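Long-range contacts in histidinol-phosphate aminotransferase (Clostridium acetobutylicum, PDB 3FTB), which probably transfers amino groups with the help of pyridoxal 5'-phosphate, as a histidinol-phosphate aminotransferase of the class I and II aminotransferase family: residues N36-K42 / Y264-S268; E99-V105 / V120-Y126. All blocks are in the same frame, centred on the assembly; numbering follows the deposited sequence.

Contact 1. Residues N36-K42 / Y264-S268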
loop_
_atom_site.group_PDB
_atom_site.type_symbol
_atom_site.label_atom_id
_atom_site.label_comp_id
_atom_site.label_asym_id
_atom_site.label_seq_id
_atom_site.Cartn_x
_atom_site.Cartn_y
_atom_site.Cartn_z
ATOM N N ASN A 36 -2.073 -20.435 -5.750
ATOM C CA ASN A 36 -3.112 -21.352 -6.211
ATOM C C ASN A 36 -3.102 -21.474 -7.732
ATOM O O ASN A 36 -3.138 -20.470 -8.439
ATOM C CB ASN A 36 -4.477 -20.851 -5.709
ATOM C CG ASN A 36 -5.593 -21.868 -5.883
ATOM O OD1 ASN A 36 -5.740 -22.480 -6.941
ATOM N ND2 ASN A 36 -6.409 -22.024 -4.844
ATOM N N PRO A 37 -3.061 -22.712 -8.241
ATOM C CA PRO A 37 -2.959 -23.020 -9.667
ATOM C C PRO A 37 -4.302 -22.871 -10.383
ATOM O O PRO A 37 -4.341 -22.677 -11.599
ATOM C CB PRO A 37 -2.549 -24.490 -9.634
ATOM C CG PRO A 37 -3.396 -25.002 -8.551
ATOM C CD PRO A 37 -3.196 -23.955 -7.465
ATOM N N LEU A 38 -5.390 -22.965 -9.626
ATOM C CA LEU A 38 -6.733 -22.882 -10.190
ATOM C C LEU A 38 -7.112 -21.458 -10.589
ATOM O O LEU A 38 -8.278 -21.173 -10.869
ATOM C CB LEU A 38 -7.747 -23.471 -9.215
ATOM C CG LEU A 38 -7.578 -24.989 -9.158
ATOM C CD1 LEU A 38 -7.866 -25.553 -7.772
ATOM C CD2 LEU A 38 -8.443 -25.646 -10.222
ATOM N N GLY A 39 -6.111 -20.577 -10.612
ATOM C CA GLY A 39 -6.253 -19.227 -11.128
ATOM C C GLY A 39 -7.131 -18.265 -10.351
ATOM O O GLY A 39 -7.635 -18.582 -9.274
ATOM N N ILE A 40 -7.310 -17.079 -10.932
ATOM C CA ILE A 40 -8.096 -15.989 -10.361
ATOM C C ILE A 40 -9.574 -16.357 -10.270
ATOM O O ILE A 40 -10.137 -16.877 -11.231
ATOM C CB ILE A 40 -7.935 -14.720 -11.234
ATOM C CG1 ILE A 40 -6.449 -14.348 -11.359
ATOM C CG2 ILE A 40 -8.770 -13.564 -10.691
ATOM C CD1 ILE A 40 -6.126 -13.432 -12.539
ATOM N N PRO A 41 -10.204 -16.094 -9.112
ATOM C CA PRO A 41 -11.634 -16.381 -8.939
ATOM C C PRO A 41 -12.480 -15.783 -10.058
ATOM O O PRO A 41 -12.297 -14.627 -10.466
ATOM C CB PRO A 41 -11.971 -15.707 -7.606
ATOM C CG PRO A 41 -10.699 -15.736 -6.858
ATOM C CD PRO A 41 -9.605 -15.548 -7.883
ATOM N N LYS A 42 -13.409 -16.584 -10.560
ATOM C CA LYS A 42 -14.224 -16.155 -11.673
ATOM C C LYS A 42 -15.061 -14.954 -11.262
ATOM O O LYS A 42 -15.565 -14.220 -12.110
ATOM C CB LYS A 42 -15.089 -17.314 -12.166
ATOM C CG LYS A 42 -14.268 -18.449 -12.768
ATOM C CD LYS A 42 -15.130 -19.469 -13.508
ATOM C CE LYS A 42 -14.289 -20.594 -14.115
ATOM N NZ LYS A 42 -13.741 -21.508 -13.076
ATOM N N TYR A 264 -15.518 -21.236 -5.882
ATOM C CA TYR A 264 -14.094 -21.164 -6.166
ATOM C C TYR A 264 -13.377 -21.849 -5.018
ATOM O O TYR A 264 -12.389 -22.564 -5.214
ATOM C CB TYR A 264 -13.619 -19.713 -6.270
ATOM C CG TYR A 264 -12.119 -19.593 -6.407
ATOM C CD1 TYR A 264 -11.519 -19.605 -7.655
ATOM C CD2 TYR A 264 -11.303 -19.500 -5.286
ATOM C CE1 TYR A 264 -10.151 -19.504 -7.788
ATOM C CE2 TYR A 264 -9.926 -19.408 -5.409
ATOM C CZ TYR A 264 -9.359 -19.409 -6.666
ATOM O OH TYR A 264 -7.993 -19.318 -6.812
ATOM N N ILE A 265 -13.893 -21.629 -3.814
ATOM C CA ILE A 265 -13.314 -22.214 -2.617
ATOM C C ILE A 265 -13.476 -23.746 -2.532
ATOM O O ILE A 265 -12.664 -24.419 -1.910
ATOM C CB ILE A 265 -13.876 -21.525 -1.349
ATOM C CG1 ILE A 265 -13.516 -20.033 -1.366
ATOM C CG2 ILE A 265 -13.351 -22.201 -0.080
ATOM C CD1 ILE A 265 -14.266 -19.172 -0.334
ATOM N N GLU A 266 -14.506 -24.296 -3.166
ATOM C CA GLU A 266 -14.766 -25.737 -3.078
ATOM C C GLU A 266 -14.063 -26.522 -4.180
ATOM O O GLU A 266 -13.641 -27.671 -3.988
ATOM C CB GLU A 266 -16.268 -26.010 -3.138
ATOM C CG GLU A 266 -17.044 -25.529 -1.929
ATOM C CD GLU A 266 -18.537 -25.728 -2.097
ATOM O OE1 GLU A 266 -19.251 -25.752 -1.072
ATOM O OE2 GLU A 266 -18.995 -25.863 -3.255
ATOM N N GLU A 267 -13.969 -25.897 -5.346
ATOM C CA GLU A 267 -13.264 -26.481 -6.471
ATOM C C GLU A 267 -11.772 -26.545 -6.118
ATOM O O GLU A 267 -11.034 -27.420 -6.575
ATOM C CB GLU A 267 -13.501 -25.627 -7.723
ATOM C CG GLU A 267 -13.070 -26.276 -9.036
ATOM C CD GLU A 267 -12.633 -25.258 -10.087
ATOM O OE1 GLU A 267 -11.660 -25.544 -10.823
ATOM O OE2 GLU A 267 -13.253 -24.178 -10.169
ATOM N N SER A 268 -11.347 -25.614 -5.272
ATOM C CA SER A 268 -9.957 -25.522 -4.849
ATOM C C SER A 268 -9.622 -26.614 -3.821
ATOM O O SER A 268 -8.639 -27.341 -3.975
ATOM C CB SER A 268 -9.656 -24.112 -4.308
ATOM O OG SER A 268 -9.758 -23.132 -5.336
#

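Contact 2. Residues E99-V105 / V120-Y126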
loop_
_atom_site.group_PDB
_atom_site.type_symbol
_atom_site.label_atom_id
_atom_site.label_comp_id
_atom_site.label_asym_id
_atom_site.label_seq_id
_atom_site.Cartn_x
_atom_site.Cartn_y
_atom_site.Cartn_z
ATOM N N GLU A 99 8.872 -5.251 21.908
ATOM C CA GLU A 99 10.313 -5.086 22.095
ATOM C C GLU A 99 11.049 -6.431 22.247
ATOM O O GLU A 99 12.267 -6.466 22.434
ATOM C CB GLU A 99 10.621 -4.115 23.260
ATOM C CG GLU A 99 9.998 -4.497 24.618
ATOM C CD GLU A 99 10.278 -3.479 25.734
ATOM O OE1 GLU A 99 9.891 -3.727 26.908
ATOM O OE2 GLU A 99 10.880 -2.426 25.431
ATOM N N LYS A 100 10.305 -7.532 22.146
ATOM C CA LYS A 100 10.886 -8.871 22.197
ATOM C C LYS A 100 9.890 -9.949 21.768
ATOM O O LYS A 100 8.752 -9.978 22.238
ATOM C CB LYS A 100 11.397 -9.173 23.595
ATOM C CG LYS A 100 12.225 -10.429 23.691
ATOM C CD LYS A 100 12.805 -10.519 25.083
ATOM C CE LYS A 100 13.834 -11.607 25.204
ATOM N NZ LYS A 100 14.399 -11.588 26.581
ATOM N N ILE A 101 10.323 -10.840 20.882
ATOM C CA ILE A 101 9.428 -11.866 20.363
ATOM C C ILE A 101 10.072 -13.256 20.344
ATOM O O ILE A 101 11.271 -13.398 20.128
ATOM C CB ILE A 101 8.941 -11.511 18.938
ATOM C CG1 ILE A 101 7.629 -12.233 18.620
ATOM C CG2 ILE A 101 10.015 -11.856 17.923
ATOM C CD1 ILE A 101 6.868 -11.680 17.391
ATOM N N LEU A 102 9.262 -14.278 20.587
ATOM C CA LEU A 102 9.665 -15.662 20.358
ATOM C C LEU A 102 9.269 -16.056 18.937
ATOM O O LEU A 102 8.080 -16.066 18.603
ATOM C CB LEU A 102 8.960 -16.590 21.355
ATOM C CG LEU A 102 9.272 -18.086 21.331
ATOM C CD1 LEU A 102 10.559 -18.314 22.048
ATOM C CD2 LEU A 102 8.140 -18.841 22.017
ATOM N N ILE A 103 10.256 -16.368 18.101
ATOM C CA ILE A 103 9.966 -16.834 16.753
ATOM C C ILE A 103 10.176 -18.337 16.686
ATOM O O ILE A 103 11.257 -18.837 16.992
ATOM C CB ILE A 103 10.816 -16.124 15.676
ATOM C CG1 ILE A 103 10.820 -14.613 15.904
ATOM C CG2 ILE A 103 10.264 -16.435 14.289
ATOM C CD1 ILE A 103 11.619 -13.834 14.885
ATOM N N ILE A 104 9.110 -19.057 16.341
ATOM C CA ILE A 104 9.194 -20.487 16.139
ATOM C C ILE A 104 9.818 -20.695 14.774
ATOM O O ILE A 104 9.385 -20.096 13.784
ATOM C CB ILE A 104 7.816 -21.172 16.199
ATOM C CG1 ILE A 104 7.407 -21.409 17.653
ATOM C CG2 ILE A 104 7.865 -22.519 15.477
ATOM C CD1 ILE A 104 7.627 -20.224 18.557
ATOM N N VAL A 105 10.828 -21.553 14.721
ATOM C CA VAL A 105 11.682 -21.642 13.552
ATOM C C VAL A 105 12.144 -23.106 13.398
ATOM O O VAL A 105 12.272 -23.812 14.400
ATOM C CB VAL A 105 12.861 -20.656 13.728
ATOM C CG1 VAL A 105 13.949 -21.273 14.608
ATOM C CG2 VAL A 105 13.402 -20.203 12.383
ATOM N N VAL A 120 13.223 -5.217 17.448
ATOM C CA VAL A 120 12.628 -6.170 18.381
ATOM C C VAL A 120 13.641 -7.240 18.759
ATOM O O VAL A 120 14.356 -7.756 17.905
ATOM C CB VAL A 120 11.391 -6.849 17.771
ATOM C CG1 VAL A 120 10.717 -7.746 18.784
ATOM C CG2 VAL A 120 10.403 -5.802 17.244
ATOM N N SER A 121 13.702 -7.580 20.044
ATOM C CA SER A 121 14.566 -8.662 20.510
ATOM C C SER A 121 14.010 -10.016 20.069
ATOM O O SER A 121 12.797 -10.242 20.101
ATOM C CB SER A 121 14.702 -8.623 22.033
ATOM O OG SER A 121 15.054 -7.327 22.471
ATOM N N VAL A 122 14.898 -10.912 19.653
ATOM C CA VAL A 122 14.477 -12.201 19.122
ATOM C C VAL A 122 14.951 -13.360 19.983
ATOM O O VAL A 122 16.128 -13.450 20.349
ATOM C CB VAL A 122 14.970 -12.403 17.674
ATOM C CG1 VAL A 122 14.926 -13.873 17.287
ATOM C CG2 VAL A 122 14.129 -11.579 16.723
ATOM N N VAL A 123 14.012 -14.245 20.291
ATOM C CA VAL A 123 14.273 -15.485 21.010
ATOM C C VAL A 123 13.693 -16.613 20.161
ATOM O O VAL A 123 12.549 -16.523 19.720
ATOM C CB VAL A 123 13.580 -15.466 22.382
ATOM C CG1 VAL A 123 13.797 -16.775 23.118
ATOM C CG2 VAL A 123 14.069 -14.279 23.204
ATOM N N PHE A 124 14.466 -17.666 19.914
ATOM C CA PHE A 124 14.006 -18.745 19.030
ATOM C C PHE A 124 13.437 -19.969 19.765
ATOM O O PHE A 124 13.890 -20.336 20.861
ATOM C CB PHE A 124 15.112 -19.182 18.046
ATOM C CG PHE A 124 15.393 -18.181 16.938
ATOM C CD1 PHE A 124 14.445 -17.917 15.955
ATOM C CD2 PHE A 124 16.613 -17.521 16.870
ATOM C CE1 PHE A 124 14.700 -17.003 14.940
ATOM C CE2 PHE A 124 16.880 -16.601 15.850
ATOM C CZ PHE A 124 15.930 -16.344 14.887
ATOM N N SER A 125 12.419 -20.581 19.161
ATOM C CA SER A 125 11.972 -21.908 19.564
ATOM C C SER A 125 11.987 -22.820 18.337
ATOM O O SER A 125 11.330 -22.536 17.320
ATOM C CB SER A 125 10.578 -21.876 20.201
ATOM O OG SER A 125 10.188 -23.177 20.626
ATOM N N TYR A 126 12.752 -23.903 18.427
ATOM C CA TYR A 126 12.976 -24.768 17.274
ATOM C C TYR A 126 11.996 -25.933 17.194
ATOM O O TYR A 126 11.746 -26.618 18.190
ATOM C CB TYR A 126 14.403 -25.313 17.306
ATOM C CG TYR A 126 15.473 -24.287 16.981
ATOM C CD1 TYR A 126 15.895 -23.371 17.932
ATOM C CD2 TYR A 126 16.062 -24.244 15.723
ATOM C CE1 TYR A 126 16.868 -22.435 17.644
ATOM C CE2 TYR A 126 17.040 -23.315 15.423
ATOM C CZ TYR A 126 17.442 -22.411 16.387
ATOM O OH TYR A 126 18.417 -21.480 16.088
#

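Contact 1. Residues N36-K42 / Y264-S268
Tyr264, near the start of helix 262-285, packs into the loop that joins strand 29-30 to helix 42-45, a loop-on-helix contact in which one aromatic side chain meets most of residues 36-42. The ring is held between two different neighbours. Over the centre of one face sits Pro41, whose CG lies 3.8 Å from the centroid and almost on the ring normal, a CH-pi contact. Ser268, one helical turn on, brings its OG near the rim of the opposite face; that hydroxyl also donates to Tyr264 O at 2.7 Å. With CG anti to its own N (chi1 173°), the tyrosine reaches out of the helix so that its OH gives a hydrogen bond to Gly39 O. This bond is short, 2.6 Å from Tyr264 OH to Gly39 O, and the C=O...O angle of 164° puts the hydroxyl almost straight ahead of the carbonyl.

Beside the hydroxyl lies the Asn36 amide, its plane turned 39° from the ring. Asn36 OD1 accepts from Leu38 N at 2.8 Å in the carbonyl plane, closing an Asx turn, while its ND2 donates to Phe216 O, so both ends of the amide are engaged. Leu38 uses its two methyl branches separately: CD1 rests 3.6 Å from Ser268 CA, and CD2 lies 3.3 Å from Glu267 OE1. At the exposed margin Lys42 NZ and Glu267 OE2 are 4.0 Å apart, a long salt bridge. On the loop's other flank Ile40 packs on Leu55 of the second subunit, which places this contact beside the dimer interface.

Face packing and the OH bond thus set the ring's place, and the bond satisfies Gly39 O, whereas the lysine-glutamate pair, long and exposed, is probably a weak contribution.

Contact 2. Residues E99-V105 / V120-Y126
The Tyr126 ring carries Val105 CG1 over one face, 3.9 Å from its centroid and 15° off the normal, a CH-pi contact displaced toward the CD2-CE2 edge. Val105 CG1 also reaches Phe124 CD1 at 3.7 Å, approaching that ring obliquely; it stands between backbone N and carbonyl carbon, on the side where it can meet both aromatics. At the edge of the Phe124 ring, near its plane, is Ile103 O, while Val122 CG1 covers one face toward the rim. Ile103 CD1 extends the apolar row to Val122 CG2, under helix 110-117.

The backbones beneath are parallel neighbours, 100-105 and 121-126, forming with helix 110-117 a beta-alpha-beta unit at the edge of the seven-stranded sheet of the aminotransferase large domain. Their axes run 29° apart, and Ile101, Ile103 and Val105 each donate N-H to the partner strand; Ser121, Val123 and Ser125 return bonds. Glu99 O takes two donors: Ser121 OG at 2.9 Å lies nearly straight ahead of it, whereas Ser121 N stands 60° out of its carbonyl plane.

On the reverse side Leu102 CD1 touches Val123 CG1 at 3.7 Å. Lys100, extended from a CG anti to its N, presses CE on Val123 CG2 at a tight 3.3 Å. Ser125 CB packs against Ile104 CD1, and its OG is hydrogen-bonded to Asp137 of the covering helix 135-141.

Overall arrangement
Contacts 1 and 2 lie on opposite sides of the chain's centre, about 35 Å apart between centres and about 23 Å between nearest atoms. In chain order, residues 36-42 come first, then both strands of contact 2, and finally 264-268, so contact 2 falls wholly within the 221 residues that separate the two halves of contact 1. No helix or strand is common to both. Contact 2 is local, its strands linked by helix 110-117 at one margin of the seven-stranded sheet; contact 1 instead brings an N-terminal loop back to helix 262-285, beside the second subunit. One pairs the edge strand of the large-domain sheet with its neighbour, the other ties distant chain regions together near the dimer partner.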